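PDB 2QTE: novel immune-type receptor 11 from Ictalurus punctatus, which probably acts as a cell-surface immune receptor that mediates allogeneic recognition through an immunoglobulin variable-like extracellular domain. Local coordinates for residues V11-E15 with G82-D86; S24-N28 with G94-G98; K29-W34 with Y45-Y49; N53-K57 with S68-N72. The protein carries 1 engineered substitution. Residue numbers count along the deposited sequence, not the author numbering.

Contact 1: V11-E15 with G82-D86; sequences VKRGE and GARED
Two loops at one end of the V-type immunoglobulin sandwich meet here: loop 82-86, which precedes strand 89-97, and loop 11-15, which follows strand 7-10. Lys12 to Glu15 form a type II beta turn, closed by Glu15 N to Lys12 O at 3.0 Å; Gly14, at its third position, has phi/psi 87/0, a positive phi that suits glycine. Glu15 OE1 also accepts from Lys12 N at 2.8 Å. Across the loops, CA atoms pair Gly14 with Gly82 (3.9 Å) and Arg13 with Arg84 (5.2 Å). Two near-linear hydrogen bonds join the two loops: Gly14 N to Ala83 O, 2.8 Å and 166°, and Ala83 N to Glu15 O, 2.9 Å and 171° (N-H...O angles). Apolar contact is small, Val11 CG2 lying 4.2 Å from Ala83 CB, with Phe111 touching both side chains. Among the charged groups, Arg13 (chi1 t, chi2 p) reaches over Arg84, Arg13 NE 3.8 Å from Arg84 CB and Arg13 NH1 3.8 Å from Arg84 NH2. With like charges this close, direct polar cohesion is consistent with resting on the two backbone bonds of Ala83.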
loop_
_atom_site.group_PDB
_atom_site.type_symbol
_atom_site.label_atom_id
_atom_site.label_comp_id
_atom_site.label_asym_id
_atom_site.label_seq_id
_atom_site.Cartn_x
_atom_site.Cartn_y
_atom_site.Cartn_z
ATOM N N VAL A 11 -18.281 -10.665 6.103
ATOM C CA VAL A 11 -18.821 -10.582 7.436
ATOM C C VAL A 11 -20.159 -9.843 7.385
ATOM O O VAL A 11 -20.423 -9.104 6.435
ATOM C CB VAL A 11 -17.850 -9.841 8.414
ATOM C CG1 VAL A 11 -16.470 -10.531 8.475
ATOM C CG2 VAL A 11 -17.714 -8.343 8.053
ATOM N N LYS A 12 -21.002 -10.060 8.401
ATOM C CA LYS A 12 -22.189 -9.214 8.626
ATOM C C LYS A 12 -21.941 -8.127 9.703
ATOM O O LYS A 12 -21.062 -8.274 10.563
ATOM C CB LYS A 12 -23.371 -10.088 9.040
ATOM C CG LYS A 12 -23.600 -11.265 8.093
ATOM C CD LYS A 12 -24.657 -12.204 8.571
ATOM C CE LYS A 12 -25.223 -13.021 7.372
ATOM N NZ LYS A 12 -24.378 -14.223 7.136
ATOM N N ARG A 13 -22.727 -7.042 9.649
ATOM C CA ARG A 13 -22.788 -6.050 10.695
ATOM C C ARG A 13 -22.788 -6.731 12.075
ATOM O O ARG A 13 -23.557 -7.659 12.318
ATOM C CB ARG A 13 -24.058 -5.192 10.506
ATOM C CG ARG A 13 -24.290 -4.062 11.515
ATOM C CD ARG A 13 -23.307 -2.916 11.296
ATOM N NE ARG A 13 -23.622 -1.680 12.030
ATOM C CZ ARG A 13 -23.389 -1.466 13.328
ATOM N NH1 ARG A 13 -22.855 -2.414 14.094
ATOM N NH2 ARG A 13 -23.704 -0.295 13.873
ATOM N N GLY A 14 -21.875 -6.304 12.940
ATOM C CA GLY A 14 -21.845 -6.763 14.314
ATOM C C GLY A 14 -21.057 -8.027 14.542
ATOM O O GLY A 14 -20.961 -8.481 15.674
ATOM N N GLU A 15 -20.486 -8.575 13.470
ATOM C CA GLU A 15 -19.639 -9.780 13.550
ATOM C C GLU A 15 -18.221 -9.494 14.126
ATOM O O GLU A 15 -17.713 -8.380 14.027
ATOM C CB GLU A 15 -19.604 -10.440 12.148
ATOM C CG GLU A 15 -18.682 -11.645 11.966
ATOM C CD GLU A 15 -19.005 -12.481 10.737
ATOM O OE1 GLU A 15 -19.976 -12.180 9.994
ATOM O OE2 GLU A 15 -18.274 -13.470 10.538
ATOM N N GLY A 82 -17.481 -6.428 16.741
ATOM C CA GLY A 82 -18.667 -5.669 16.288
ATOM C C GLY A 82 -18.457 -4.856 15.026
ATOM O O GLY A 82 -18.574 -3.625 15.053
ATOM N N ALA A 83 -18.160 -5.542 13.912
ATOM C CA ALA A 83 -17.902 -4.904 12.581
ATOM C C ALA A 83 -18.997 -3.939 12.086
ATOM O O ALA A 83 -20.207 -4.193 12.290
ATOM C CB ALA A 83 -17.658 -5.999 11.542
ATOM N N ARG A 84 -18.596 -2.826 11.477
ATOM C CA ARG A 84 -19.584 -1.962 10.832
ATOM C C ARG A 84 -19.218 -1.680 9.381
ATOM O O ARG A 84 -18.049 -1.858 8.972
ATOM C CB ARG A 84 -19.933 -0.701 11.628
ATOM C CG ARG A 84 -18.875 0.376 11.859
ATOM C CD ARG A 84 -19.249 1.229 13.131
ATOM N NE ARG A 84 -19.841 0.382 14.191
ATOM C CZ ARG A 84 -20.097 0.751 15.455
ATOM N NH1 ARG A 84 -19.795 1.968 15.922
ATOM N NH2 ARG A 84 -20.649 -0.129 16.264
ATOM N N GLU A 85 -20.232 -1.289 8.596
ATOM C CA GLU A 85 -20.028 -1.087 7.155
ATOM C C GLU A 85 -18.710 -0.351 6.820
ATOM O O GLU A 85 -17.969 -0.761 5.922
ATOM C CB GLU A 85 -21.189 -0.302 6.575
ATOM C CG GLU A 85 -22.481 -1.116 6.516
ATOM C CD GLU A 85 -23.541 -0.384 5.730
ATOM O OE1 GLU A 85 -23.258 -0.052 4.551
ATOM O OE2 GLU A 85 -24.627 -0.105 6.309
ATOM N N ASP A 86 -18.397 0.706 7.542
ATOM C CA ASP A 86 -17.209 1.505 7.196
ATOM C C ASP A 86 -15.871 0.819 7.550
ATOM O O ASP A 86 -14.782 1.359 7.264
ATOM C CB ASP A 86 -17.288 2.873 7.832
ATOM C CG ASP A 86 -18.526 3.618 7.424
ATOM O OD1 ASP A 86 -19.414 3.745 8.272
ATOM O OD2 ASP A 86 -18.635 4.042 6.253
#

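Contact 2: S24-N28 with G94-G98; sequences SKVTN and GEVEG
Glu95 extends its side chain (chi1 and chi2 both t) from strand 89-97 toward the loop 24-28, where its carboxylate meets the backbone of Val26, Thr27 and Asn28. Val26 and Glu95 have the nearest CA atoms, 7.3 Å apart, too far for strand pairing, so the side chain spans the gap. Thr27 N donates to Glu95 OE1 at 3.1 Å and weakly to Glu95 OE2 at 3.0 Å; Asn28 N donates to Glu95 OE2 at 3.0 Å (N-H...O angle 162°). Val26 CG1 rests 3.5 Å from Glu95 OE1. One water gives a hydrogen to Glu95 OE1 (3.1 Å), a weak one to Lys25 O (2.8 Å), and also bonds Thr27 OG1 (2.7 Å). A second water donates to Glu95 OE1 at 2.8 Å. This loop, between strands 17-19 and 32-37, is in the position of CDR1 in antibody V domains (the BC loop), and the strand leads into the CDR3-like turn. The amides of Thr27 and Asn28 donate to one carboxylate, so its charge is met by backbone N-H groups and water.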
loop_
_atom_site.group_PDB
_atom_site.type_symbol
_atom_site.label_atom_id
_atom_site.label_comp_id
_atom_site.label_asym_id
_atom_site.label_seq_id
_atom_site.Cartn_x
_atom_site.Cartn_y
_atom_site.Cartn_z
ATOM N N SER A 24 6.695 -14.661 12.147
ATOM C CA SER A 24 7.872 -15.533 12.133
ATOM C C SER A 24 9.050 -14.919 11.362
ATOM O O SER A 24 10.180 -14.910 11.868
ATOM C CB SER A 24 7.537 -16.966 11.686
ATOM O OG SER A 24 6.411 -17.035 10.811
ATOM N N LYS A 25 8.754 -14.352 10.185
ATOM C CA LYS A 25 9.758 -13.740 9.312
ATOM C C LYS A 25 9.588 -12.229 9.232
ATOM O O LYS A 25 9.172 -11.682 8.195
ATOM C CB LYS A 25 9.722 -14.367 7.917
ATOM C CG LYS A 25 8.303 -14.648 7.399
ATOM C CD LYS A 25 7.555 -15.654 8.286
ATOM C CE LYS A 25 6.070 -15.569 8.093
ATOM N NZ LYS A 25 5.648 -16.265 6.850
ATOM N N VAL A 26 9.890 -11.562 10.339
ATOM C CA VAL A 26 10.010 -10.121 10.357
ATOM C C VAL A 26 11.463 -9.781 10.673
ATOM O O VAL A 26 12.013 -10.270 11.651
ATOM C CB VAL A 26 9.062 -9.492 11.409
ATOM C CG1 VAL A 26 9.367 -8.007 11.603
ATOM C CG2 VAL A 26 7.601 -9.708 11.020
ATOM N N THR A 27 12.091 -8.937 9.871
ATOM C CA THR A 27 13.495 -8.589 10.120
ATOM C C THR A 27 13.659 -7.628 11.325
ATOM O O THR A 27 14.488 -7.851 12.228
ATOM C CB THR A 27 14.156 -7.994 8.851
ATOM O OG1 THR A 27 13.756 -8.746 7.690
ATOM C CG2 THR A 27 15.667 -8.005 8.979
ATOM N N ASN A 28 12.858 -6.568 11.333
ATOM C CA ASN A 28 12.913 -5.533 12.359
ATOM C C ASN A 28 11.476 -5.295 12.828
ATOM O O ASN A 28 10.768 -4.466 12.258
ATOM C CB ASN A 28 13.505 -4.272 11.730
ATOM C CG ASN A 28 13.951 -3.252 12.741
ATOM O OD1 ASN A 28 13.186 -2.854 13.610
ATOM N ND2 ASN A 28 15.196 -2.778 12.602
ATOM N N GLY A 94 2.693 -5.131 6.323
ATOM C CA GLY A 94 3.974 -4.956 5.699
ATOM C C GLY A 94 5.063 -4.474 6.606
ATOM O O GLY A 94 4.833 -3.922 7.694
ATOM N N GLU A 95 6.275 -4.643 6.124
ATOM C CA GLU A 95 7.449 -4.243 6.867
ATOM C C GLU A 95 8.314 -3.290 6.037
ATOM O O GLU A 95 8.631 -3.614 4.904
ATOM C CB GLU A 95 8.217 -5.524 7.200
ATOM C CG GLU A 95 9.258 -5.314 8.228
ATOM C CD GLU A 95 10.192 -6.490 8.390
ATOM O OE1 GLU A 95 9.781 -7.647 8.175
ATOM O OE2 GLU A 95 11.348 -6.216 8.745
ATOM N N VAL A 96 8.654 -2.103 6.567
ATOM C CA VAL A 96 9.586 -1.170 5.891
ATOM C C VAL A 96 11.002 -1.754 5.963
ATOM O O VAL A 96 11.470 -2.110 7.039
ATOM C CB VAL A 96 9.555 0.278 6.455
ATOM C CG1 VAL A 96 10.812 1.104 6.053
ATOM C CG2 VAL A 96 8.288 0.997 6.036
ATOM N N GLU A 97 11.639 -1.884 4.799
ATOM C CA GLU A 97 13.005 -2.419 4.690
ATOM C C GLU A 97 13.849 -1.543 3.775
ATOM O O GLU A 97 13.821 -1.699 2.587
ATOM C CB GLU A 97 12.966 -3.848 4.164
ATOM C CG GLU A 97 13.625 -4.868 5.106
ATOM C CD GLU A 97 15.079 -5.183 4.766
ATOM O OE1 GLU A 97 15.658 -4.503 3.879
ATOM O OE2 GLU A 97 15.642 -6.127 5.379
ATOM N N GLY A 98 14.579 -0.599 4.351
ATOM C CA GLY A 98 15.341 0.352 3.563
ATOM C C GLY A 98 14.418 1.440 3.065
ATOM O O GLY A 98 13.627 1.980 3.837
HETATM O O HOH W 1 11.478 -10.172 7.573
HETATM O O HOH W 2 7.508 -8.940 7.103
#

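Contact 3: K29-W34 with Y45-Y49; sequences KDNLAW and YFVRY. Engineered in segment 29-34: Asp30 (natural residue Asn).
A classic beta bulge interrupts this antiparallel pairing: Phe46 and Val47 both face Trp34, whose O accepts from Phe46 N at 3.0 Å and weakly from Val47 N at 3.4 Å. At the bulge Trp34 and Val47 form the hydrogen-bonded pair (Trp34 N to Val47 O, 2.8 Å); beyond it Ala33 and Arg48 form the next, non-hydrogen-bonded pair, and Tyr49 N then donates to Leu32 O at 2.8 Å. The axes of 32-34 and 45-49 approach to 4.6 Å, with 154° between N-to-C directions. Trp34 and Val47 share one face, Trp34 CB to Val47 CG1 3.8 Å. Here Trp34 (chi1 m) is the core tryptophan of the immunoglobulin fold, touching both Cys21 and Cys93 of the disulfide, while its NE1 hydrogen-bonds Phe76 O. Ala33, Tyr45 and Arg48 pack against the second subunit. Ahead of the strand, Lys29 CB lies 3.9 Å from the Tyr49 ring centroid, a CH-pi contact over the face; engineered Asp30 brings OD1 to 3.7 Å from Tyr49 CE1. Backbone bonding thus sets the strand register, while apolar contact fills the core-facing side.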
loop_
_atom_site.group_PDB
_atom_site.type_symbol
_atom_site.label_atom_id
_atom_site.label_comp_id
_atom_site.label_asym_id
_atom_site.label_seq_id
_atom_site.Cartn_x
_atom_site.Cartn_y
_atom_site.Cartn_z
ATOM N N LYS A 29 11.050 -6.043 13.852
ATOM C CA LYS A 29 9.678 -5.946 14.417
ATOM C C LYS A 29 9.190 -4.527 14.400
ATOM O O LYS A 29 8.014 -4.267 14.187
ATOM C CB LYS A 29 9.621 -6.499 15.848
ATOM C CG LYS A 29 8.914 -7.842 15.992
ATOM C CD LYS A 29 9.837 -9.029 15.791
ATOM C CE LYS A 29 9.152 -10.319 16.210
ATOM N NZ LYS A 29 8.820 -10.385 17.674
ATOM N N ASP A 30 10.122 -3.607 14.581
ATOM C CA ASP A 30 9.816 -2.209 14.731
ATOM C C ASP A 30 9.329 -1.477 13.481
ATOM O O ASP A 30 8.742 -0.423 13.620
ATOM C CB ASP A 30 11.022 -1.475 15.327
ATOM C CG ASP A 30 11.594 -2.181 16.572
ATOM O OD1 ASP A 30 10.865 -2.987 17.226
ATOM O OD2 ASP A 30 12.787 -1.905 16.875
ATOM N N ASN A 31 9.567 -2.013 12.281
ATOM C CA ASN A 31 9.051 -1.393 11.046
ATOM C C ASN A 31 7.875 -2.161 10.472
ATOM O O ASN A 31 7.595 -2.102 9.258
ATOM C CB ASN A 31 10.144 -1.227 9.971
ATOM C CG ASN A 31 11.303 -0.369 10.439
ATOM O OD1 ASN A 31 11.523 -0.219 11.626
ATOM N ND2 ASN A 31 12.062 0.179 9.500
ATOM N N LEU A 32 7.171 -2.859 11.356
ATOM C CA LEU A 32 6.038 -3.655 10.951
ATOM C C LEU A 32 4.714 -2.980 11.345
ATOM O O LEU A 32 4.605 -2.390 12.436
ATOM C CB LEU A 32 6.164 -5.029 11.554
ATOM C CG LEU A 32 5.061 -6.019 11.323
ATOM C CD1 LEU A 32 5.055 -6.550 9.894
ATOM C CD2 LEU A 32 5.248 -7.135 12.319
ATOM N N ALA A 33 3.744 -3.024 10.425
ATOM C CA ALA A 33 2.540 -2.234 10.568
ATOM C C ALA A 33 1.464 -2.748 9.652
ATOM O O ALA A 33 1.753 -3.399 8.643
ATOM C CB ALA A 33 2.846 -0.750 10.215
ATOM N N TRP A 34 0.212 -2.407 9.957
ATOM C CA TRP A 34 -0.881 -2.736 9.098
ATOM C C TRP A 34 -1.266 -1.441 8.424
ATOM O O TRP A 34 -1.248 -0.382 9.051
ATOM C CB TRP A 34 -2.091 -3.213 9.928
ATOM C CG TRP A 34 -2.130 -4.673 10.265
ATOM C CD1 TRP A 34 -1.741 -5.257 11.422
ATOM C CD2 TRP A 34 -2.625 -5.733 9.420
ATOM N NE1 TRP A 34 -1.942 -6.632 11.353
ATOM C CE2 TRP A 34 -2.476 -6.938 10.131
ATOM C CE3 TRP A 34 -3.162 -5.773 8.134
ATOM C CZ2 TRP A 34 -2.882 -8.153 9.616
ATOM C CZ3 TRP A 34 -3.544 -6.987 7.604
ATOM C CH2 TRP A 34 -3.379 -8.166 8.334
ATOM N N TYR A 45 -1.056 4.110 6.835
ATOM C CA TYR A 45 -0.657 3.494 8.093
ATOM C C TYR A 45 -1.786 3.554 9.124
ATOM O O TYR A 45 -2.342 4.622 9.403
ATOM C CB TYR A 45 0.605 4.211 8.636
ATOM C CG TYR A 45 0.763 4.217 10.150
ATOM C CD1 TYR A 45 1.078 3.060 10.845
ATOM C CD2 TYR A 45 0.637 5.394 10.878
ATOM C CE1 TYR A 45 1.221 3.091 12.235
ATOM C CE2 TYR A 45 0.783 5.424 12.240
ATOM C CZ TYR A 45 1.069 4.269 12.912
ATOM O OH TYR A 45 1.212 4.314 14.293
ATOM N N PHE A 46 -2.104 2.382 9.673
ATOM C CA PHE A 46 -3.259 2.182 10.532
ATOM C C PHE A 46 -2.848 1.897 11.941
ATOM O O PHE A 46 -3.347 2.519 12.884
ATOM C CB PHE A 46 -4.134 1.036 9.969
ATOM C CG PHE A 46 -5.400 0.816 10.711
ATOM C CD1 PHE A 46 -6.228 1.879 11.005
ATOM C CD2 PHE A 46 -5.786 -0.462 11.107
ATOM C CE1 PHE A 46 -7.421 1.677 11.716
ATOM C CE2 PHE A 46 -6.972 -0.674 11.810
ATOM C CZ PHE A 46 -7.792 0.390 12.087
ATOM N N VAL A 47 -1.958 0.916 12.100
ATOM C CA VAL A 47 -1.498 0.478 13.422
ATOM C C VAL A 47 -0.131 -0.170 13.264
ATOM O O VAL A 47 0.058 -0.918 12.349
ATOM C CB VAL A 47 -2.524 -0.482 14.141
ATOM C CG1 VAL A 47 -2.888 -1.680 13.291
ATOM C CG2 VAL A 47 -2.012 -0.949 15.469
ATOM N N ARG A 48 0.822 0.165 14.130
ATOM C CA ARG A 48 2.171 -0.360 14.025
ATOM C C ARG A 48 2.553 -1.227 15.214
ATOM O O ARG A 48 1.984 -1.123 16.296
ATOM C CB ARG A 48 3.224 0.746 13.805
ATOM C CG ARG A 48 3.327 1.747 14.913
ATOM C CD ARG A 48 4.104 2.995 14.433
ATOM N NE ARG A 48 4.009 4.105 15.386
ATOM C CZ ARG A 48 4.888 4.361 16.346
ATOM N NH1 ARG A 48 4.693 5.397 17.155
ATOM N NH2 ARG A 48 5.960 3.590 16.496
ATOM N N TYR A 49 3.517 -2.102 14.990
ATOM C CA TYR A 49 4.147 -2.796 16.100
ATOM C C TYR A 49 4.817 -1.764 17.005
ATOM O O TYR A 49 5.309 -0.727 16.548
ATOM C CB TYR A 49 5.156 -3.814 15.579
ATOM C CG TYR A 49 5.881 -4.499 16.681
ATOM C CD1 TYR A 49 6.955 -3.872 17.322
ATOM C CD2 TYR A 49 5.475 -5.765 17.120
ATOM C CE1 TYR A 49 7.625 -4.487 18.369
ATOM C CE2 TYR A 49 6.144 -6.411 18.153
ATOM C CZ TYR A 49 7.228 -5.757 18.774
ATOM O OH TYR A 49 7.891 -6.373 19.807
#

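Contact 4: N53-K57 with S68-N72; sequences NSGYK and SMTVN
This is side-chain contact within the V-type immunoglobulin sandwich, joining edge strand 56-58 of one sheet to edge strand 67-71 of the other; no clear direct hydrogen bond crosses it. The evidence is in the Tyr56 ring. With chi1 p and chi2 90°, it lays one face on Met69, whose CB is 3.5 Å from the Tyr56 ring centroid and 6° off the normal, a CH-pi contact. Met69 (chi1 m, chi2 t, chi3 p) adds a Met-aromatic contact, SD lying 4.7 Å from the same centroid at an oblique 37°. Val71, chi1 t, sets CG2 3.5 Å from Tyr56 CD2, and Tyr56 OH reaches Ser68 CB at 3.7 Å. Gly55 and Val71 have the nearest CA atoms, 5.8 Å apart. At phi/psi 98/0, Gly55 has no room for a CB, which would fall 3.0 Å from Val71 CG1. Met69 continues inward to Phe76 and Leu78. A water also bridges the segments, donating to Ser54 O at 2.8 Å and to Val71 O at 2.6 Å.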
loop_
_atom_site.group_PDB
_atom_site.type_symbol
_atom_site.label_atom_id
_atom_site.label_comp_id
_atom_site.label_asym_id
_atom_site.label_seq_id
_atom_site.Cartn_x
_atom_site.Cartn_y
_atom_site.Cartn_z
ATOM N N ASN A 53 3.622 -2.829 26.527
ATOM C CA ASN A 53 2.962 -3.982 27.073
ATOM C C ASN A 53 1.985 -4.554 26.049
ATOM O O ASN A 53 1.967 -5.761 25.809
ATOM C CB ASN A 53 2.270 -3.650 28.415
ATOM C CG ASN A 53 1.859 -4.900 29.179
ATOM O OD1 ASN A 53 2.574 -5.911 29.127
ATOM N ND2 ASN A 53 0.689 -4.861 29.893
ATOM N N SER A 54 1.182 -3.700 25.415
ATOM C CA SER A 54 0.241 -4.217 24.416
ATOM C C SER A 54 0.963 -4.843 23.182
ATOM O O SER A 54 0.558 -5.918 22.691
ATOM C CB SER A 54 -0.804 -3.163 24.047
ATOM O OG SER A 54 -0.255 -2.140 23.234
ATOM N N GLY A 55 2.074 -4.231 22.764
ATOM C CA GLY A 55 2.825 -4.641 21.559
ATOM C C GLY A 55 2.515 -3.827 20.298
ATOM O O GLY A 55 3.063 -4.081 19.243
ATOM N N TYR A 56 1.617 -2.850 20.384
ATOM C CA TYR A 56 1.139 -2.228 19.169
ATOM C C TYR A 56 0.522 -0.869 19.472
ATOM O O TYR A 56 0.077 -0.633 20.606
ATOM C CB TYR A 56 0.131 -3.157 18.496
ATOM C CG TYR A 56 -1.126 -3.465 19.324
ATOM C CD1 TYR A 56 -2.279 -2.673 19.237
ATOM C CD2 TYR A 56 -1.162 -4.573 20.199
ATOM C CE1 TYR A 56 -3.438 -3.014 20.012
ATOM C CE2 TYR A 56 -2.272 -4.877 20.947
ATOM C CZ TYR A 56 -3.414 -4.082 20.873
ATOM O OH TYR A 56 -4.524 -4.450 21.649
ATOM N N LYS A 57 0.473 -0.001 18.463
ATOM C CA LYS A 57 0.000 1.364 18.646
ATOM C C LYS A 57 -0.709 1.832 17.405
ATOM O O LYS A 57 -0.119 1.850 16.314
ATOM C CB LYS A 57 1.200 2.299 18.966
ATOM C CG LYS A 57 0.848 3.706 19.377
ATOM C CD LYS A 57 2.001 4.680 19.133
ATOM C CE LYS A 57 1.486 6.114 19.335
ATOM N NZ LYS A 57 0.540 6.555 18.247
ATOM N N SER A 68 -8.358 -4.001 18.029
ATOM C CA SER A 68 -7.296 -4.426 18.950
ATOM C C SER A 68 -6.397 -5.291 18.118
ATOM O O SER A 68 -6.624 -5.450 16.914
ATOM C CB SER A 68 -7.824 -5.229 20.137
ATOM O OG SER A 68 -8.554 -6.366 19.728
ATOM N N MET A 69 -5.346 -5.804 18.729
ATOM C CA MET A 69 -4.466 -6.738 18.052
ATOM C C MET A 69 -4.062 -7.831 19.005
ATOM O O MET A 69 -4.120 -7.672 20.221
ATOM C CB MET A 69 -3.196 -6.027 17.571
ATOM C CG MET A 69 -3.388 -5.031 16.458
ATOM S SD MET A 69 -1.901 -4.630 15.521
ATOM C CE MET A 69 -1.771 -6.176 14.664
ATOM N N THR A 70 -3.681 -8.959 18.419
ATOM C CA THR A 70 -2.993 -10.017 19.112
ATOM C C THR A 70 -1.554 -9.982 18.628
ATOM O O THR A 70 -1.273 -10.254 17.443
ATOM C CB THR A 70 -3.701 -11.316 18.786
ATOM O OG1 THR A 70 -5.051 -11.212 19.278
ATOM C CG2 THR A 70 -3.004 -12.541 19.448
ATOM N N VAL A 71 -0.636 -9.584 19.509
ATOM C CA VAL A 71 0.769 -9.496 19.131
ATOM C C VAL A 71 1.584 -10.416 20.036
ATOM O O VAL A 71 1.546 -10.271 21.261
ATOM C CB VAL A 71 1.289 -8.050 19.213
ATOM C CG1 VAL A 71 2.791 -7.959 18.876
ATOM C CG2 VAL A 71 0.397 -7.106 18.301
ATOM N N ASN A 72 2.292 -11.368 19.427
ATOM C CA ASN A 72 3.232 -12.221 20.138
ATOM C C ASN A 72 4.440 -12.626 19.245
ATOM O O ASN A 72 4.732 -11.949 18.270
ATOM C CB ASN A 72 2.527 -13.428 20.778
ATOM C CG ASN A 72 1.792 -14.322 19.782
ATOM O OD1 ASN A 72 2.314 -14.690 18.722
ATOM N ND2 ASN A 72 0.576 -14.710 20.144
HETATM O O HOH W 3 1.789 -8.362 23.015
#

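Overall arrangement
The four contacts sample one V-type immunoglobulin domain from end to end. Contact 1 and contact 2 lie on opposite sides of the chain's centre, their centres about 30 Å apart and nearest atoms about 19 Å apart. Contact 3 touches contact 2 through sheet hydrogen bonding, Val96 N to Asn31 O at 2.9 Å, and through Val26 CG2 against Leu32 CD2 at 3.7 Å. It also meets contact 4, where Arg48 O lies 2.9 Å from Lys57 N and Trp34 NE1 lies 3.3 Å from Met69 CE; its centre is about 10 Å from the centres of contacts 2 and 4. At contacts 2 and 3 the second subunit touches strands 32-37, 44-49 and 89-97, consistent with an interface on that part of the larger sheet.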